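Local coordinates for uric acid degradation bifunctional protein TTL (Arabidopsis thaliana, PDB 2Q37), which catalyses the last two steps of urate degradation, hydrolysing 5-hydroxyisourate to OHCU and decarboxylating OHCU to (S)-allantoin, the second step by its N-terminal domain, at residues A[70-75]-A[127-132]. Sequence-based numbering, arbitrary orientation.
Sequences DWLEAF and FGFIFI. With 3AL (1-[(4S)-2,5-dioxoimidazolidin-4-yl]urea), chain B.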
loop_
_atom_site.group_PDB
_atom_site.type_symbol
_atom_site.label_atom_id
_atom_site.label_comp_id
_atom_site.label_asym_id
_atom_site.label_seq_id
_atom_site.Cartn_x
_atom_site.Cartn_y
_atom_site.Cartn_z
ATOM N N ASP A 70 -5.577 -5.620 -1.909
ATOM C CA ASP A 70 -5.818 -6.521 -3.015
ATOM C C ASP A 70 -4.570 -6.588 -3.900
ATOM O O ASP A 70 -4.231 -7.653 -4.414
ATOM C CB ASP A 70 -7.028 -6.039 -3.822
ATOM C CG ASP A 70 -8.311 -6.023 -2.994
ATOM O OD1 ASP A 70 -8.505 -6.982 -2.190
ATOM O OD2 ASP A 70 -9.118 -5.061 -3.160
ATOM N N TRP A 71 -3.888 -5.451 -4.076
ATOM C CA TRP A 71 -2.674 -5.426 -4.878
ATOM C C TRP A 71 -1.660 -6.376 -4.243
ATOM O O TRP A 71 -0.973 -7.139 -4.934
ATOM C CB TRP A 71 -2.054 -4.016 -4.916
ATOM C CG TRP A 71 -2.691 -3.036 -5.877
ATOM C CD1 TRP A 71 -3.781 -3.259 -6.676
ATOM C CD2 TRP A 71 -2.290 -1.678 -6.116
ATOM N NE1 TRP A 71 -4.081 -2.126 -7.390
ATOM C CE2 TRP A 71 -3.187 -1.141 -7.066
ATOM C CE3 TRP A 71 -1.264 -0.868 -5.622
ATOM C CZ2 TRP A 71 -3.091 0.178 -7.532
ATOM C CZ3 TRP A 71 -1.160 0.445 -6.084
ATOM C CH2 TRP A 71 -2.075 0.956 -7.031
ATOM N N LEU A 72 -1.568 -6.311 -2.918
ATOM C CA LEU A 72 -0.620 -7.138 -2.164
ATOM C C LEU A 72 -0.926 -8.629 -2.262
ATOM O O LEU A 72 -0.005 -9.458 -2.336
ATOM C CB LEU A 72 -0.594 -6.714 -0.698
ATOM C CG LEU A 72 -0.167 -5.261 -0.456
ATOM C CD1 LEU A 72 -0.134 -4.995 1.069
ATOM C CD2 LEU A 72 1.214 -4.990 -1.109
ATOM N N GLU A 73 -2.212 -8.968 -2.270
ATOM C CA GLU A 73 -2.598 -10.358 -2.371
ATOM C C GLU A 73 -2.163 -10.869 -3.733
ATOM O O GLU A 73 -1.563 -11.952 -3.842
ATOM C CB GLU A 73 -4.118 -10.526 -2.215
ATOM C CG GLU A 73 -4.572 -11.986 -2.277
ATOM C CD GLU A 73 -6.065 -12.181 -2.000
ATOM O OE1 GLU A 73 -6.902 -11.452 -2.593
ATOM O OE2 GLU A 73 -6.401 -13.085 -1.195
ATOM N N ALA A 74 -2.440 -10.079 -4.769
ATOM C CA ALA A 74 -2.094 -10.480 -6.119
ATOM C C ALA A 74 -0.598 -10.643 -6.364
ATOM O O ALA A 74 -0.203 -11.535 -7.122
ATOM C CB ALA A 74 -2.692 -9.510 -7.125
ATOM N N PHE A 75 0.233 -9.807 -5.731
ATOM C CA PHE A 75 1.680 -9.895 -5.936
ATOM C C PHE A 75 2.193 -11.213 -5.365
ATOM O O PHE A 75 3.005 -11.919 -5.990
ATOM C CB PHE A 75 2.442 -8.749 -5.244
ATOM C CG PHE A 75 2.007 -7.368 -5.649
ATOM C CD1 PHE A 75 1.446 -7.121 -6.901
ATOM C CD2 PHE A 75 2.218 -6.289 -4.782
ATOM C CE1 PHE A 75 1.107 -5.807 -7.281
ATOM C CE2 PHE A 75 1.883 -4.986 -5.152
ATOM C CZ PHE A 75 1.329 -4.740 -6.401
ATOM N N PHE A 127 10.728 -3.658 0.870
ATOM C CA PHE A 127 9.399 -3.232 0.432
ATOM C C PHE A 127 8.171 -3.929 0.996
ATOM O O PHE A 127 7.074 -3.381 0.946
ATOM C CB PHE A 127 9.366 -3.223 -1.102
ATOM C CG PHE A 127 10.319 -2.233 -1.708
ATOM C CD1 PHE A 127 10.011 -0.871 -1.730
ATOM C CD2 PHE A 127 11.554 -2.643 -2.203
ATOM C CE1 PHE A 127 10.928 0.072 -2.237
ATOM C CE2 PHE A 127 12.478 -1.706 -2.712
ATOM C CZ PHE A 127 12.165 -0.347 -2.729
ATOM N N GLY A 128 8.329 -5.129 1.531
ATOM C CA GLY A 128 7.174 -5.804 2.102
ATOM C C GLY A 128 6.439 -6.755 1.181
ATOM O O GLY A 128 5.523 -7.443 1.609
ATOM N N PHE A 129 6.800 -6.767 -0.093
ATOM C CA PHE A 129 6.201 -7.687 -1.056
ATOM C C PHE A 129 7.352 -8.073 -1.977
ATOM O O PHE A 129 8.401 -7.415 -1.961
ATOM C CB PHE A 129 5.045 -7.020 -1.817
ATOM C CG PHE A 129 5.326 -5.609 -2.252
ATOM C CD1 PHE A 129 6.104 -5.349 -3.396
ATOM C CD2 PHE A 129 4.821 -4.524 -1.518
ATOM C CE1 PHE A 129 6.374 -4.030 -3.801
ATOM C CE2 PHE A 129 5.085 -3.191 -1.913
ATOM C CZ PHE A 129 5.863 -2.942 -3.056
ATOM N N ILE A 130 7.193 -9.136 -2.755
ATOM C CA ILE A 130 8.276 -9.560 -3.641
ATOM C C ILE A 130 8.442 -8.640 -4.852
ATOM O O ILE A 130 7.588 -7.803 -5.139
ATOM C CB ILE A 130 8.068 -11.022 -4.158
ATOM C CG1 ILE A 130 6.776 -11.125 -4.958
ATOM C CG2 ILE A 130 7.995 -11.984 -2.992
ATOM C CD1 ILE A 130 6.687 -12.408 -5.747
ATOM N N PHE A 131 9.561 -8.799 -5.551
ATOM C CA PHE A 131 9.849 -8.014 -6.743
ATOM C C PHE A 131 8.929 -8.485 -7.902
ATOM O O PHE A 131 8.985 -9.647 -8.324
ATOM C CB PHE A 131 11.324 -8.193 -7.105
ATOM C CG PHE A 131 11.716 -7.532 -8.391
ATOM C CD1 PHE A 131 11.695 -6.142 -8.514
ATOM C CD2 PHE A 131 12.127 -8.298 -9.488
ATOM C CE1 PHE A 131 12.088 -5.523 -9.724
ATOM C CE2 PHE A 131 12.520 -7.689 -10.698
ATOM C CZ PHE A 131 12.500 -6.302 -10.814
ATOM N N ILE A 132 8.091 -7.579 -8.400
ATOM C CA ILE A 132 7.140 -7.874 -9.482
ATOM C C ILE A 132 7.530 -7.171 -10.781
ATOM O O ILE A 132 7.748 -5.963 -10.813
ATOM C CB ILE A 132 5.710 -7.411 -9.120
ATOM C CG1 ILE A 132 5.285 -8.032 -7.780
ATOM C CG2 ILE A 132 4.720 -7.823 -10.231
ATOM C CD1 ILE A 132 5.179 -9.563 -7.812
HETATM C C4 3AL B . 5.763 -12.756 -12.200
HETATM C C5 3AL B . 5.196 -13.983 -12.713
HETATM O O5 3AL B . 4.755 -14.986 -12.213
HETATM N N7 3AL B . 5.173 -13.943 -14.121
HETATM C C8 3AL B . 5.729 -12.722 -14.470
HETATM O O8 3AL B . 5.859 -12.364 -15.634
HETATM N N9 3AL B . 6.101 -11.988 -13.345
HETATM N N3 3AL B . 6.845 -13.022 -11.254
HETATM C C2 3AL B . 7.482 -11.836 -10.644
HETATM N N1 3AL B . 8.362 -12.065 -9.849
HETATM O O2 3AL B . 7.062 -10.631 -10.982
#
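Phe-75 and Phe-129 form an edge-to-face aromatic pair joining helix 68-76 to the loop that follows helix 110-127. The edge of Phe-75 is turned toward the face of Phe-129, with centroids 5.5 Å apart and planes inclined at 57°, well short of a perpendicular T. Phe-75 CD2 makes the approach, 4.1 Å from CG of Phe-129. One face of the Phe-75 ring lies over the carbonyl oxygen of Trp-71, one turn earlier in its own helix, while Ala-162 of helix 155-178 also packs on this side chain.

Aliphatic contacts extend the seam in both directions. Leu-72, crossing Phe-129 at about a right angle, brings its CD2 methyl to 3.7 Å from CD2 of that ring. Tyr-123 of helix 110-127 touches Phe-129 as well. Ile-132 runs across the base of Phe-75: with CG1 anti to its carbonyl carbon (chi1 -55°), that branch packs against CB and the near part of the ring, and CD1 is 3.8 Å from Phe-75 CB. The carbonyl oxygen of Phe-75 meets the CD1 methyls of both Ile-130 and Ile-132.

The loop's backbone also holds the ligand: Phe-131 O accepts a hydrogen bond from N1 of the bound (S)-allantoin (2.9 Å, 156°). Ligand O2 sits against Ile-132 CA at 3.1 Å, with the CG2 methyl further off. An alanine in place of Ile-132 would probably open a gap against CB and the near ring atoms of Phe-75 and take away the methyls beside ligand O2.

No hydrogen bond joins the two segments directly, so the apolar fit of Phe-75, Phe-129 and Ile-132 probably helps set where the product-binding backbone lies; Ile-132 touches both Phe-75 and the product, beside the proton donor His-78.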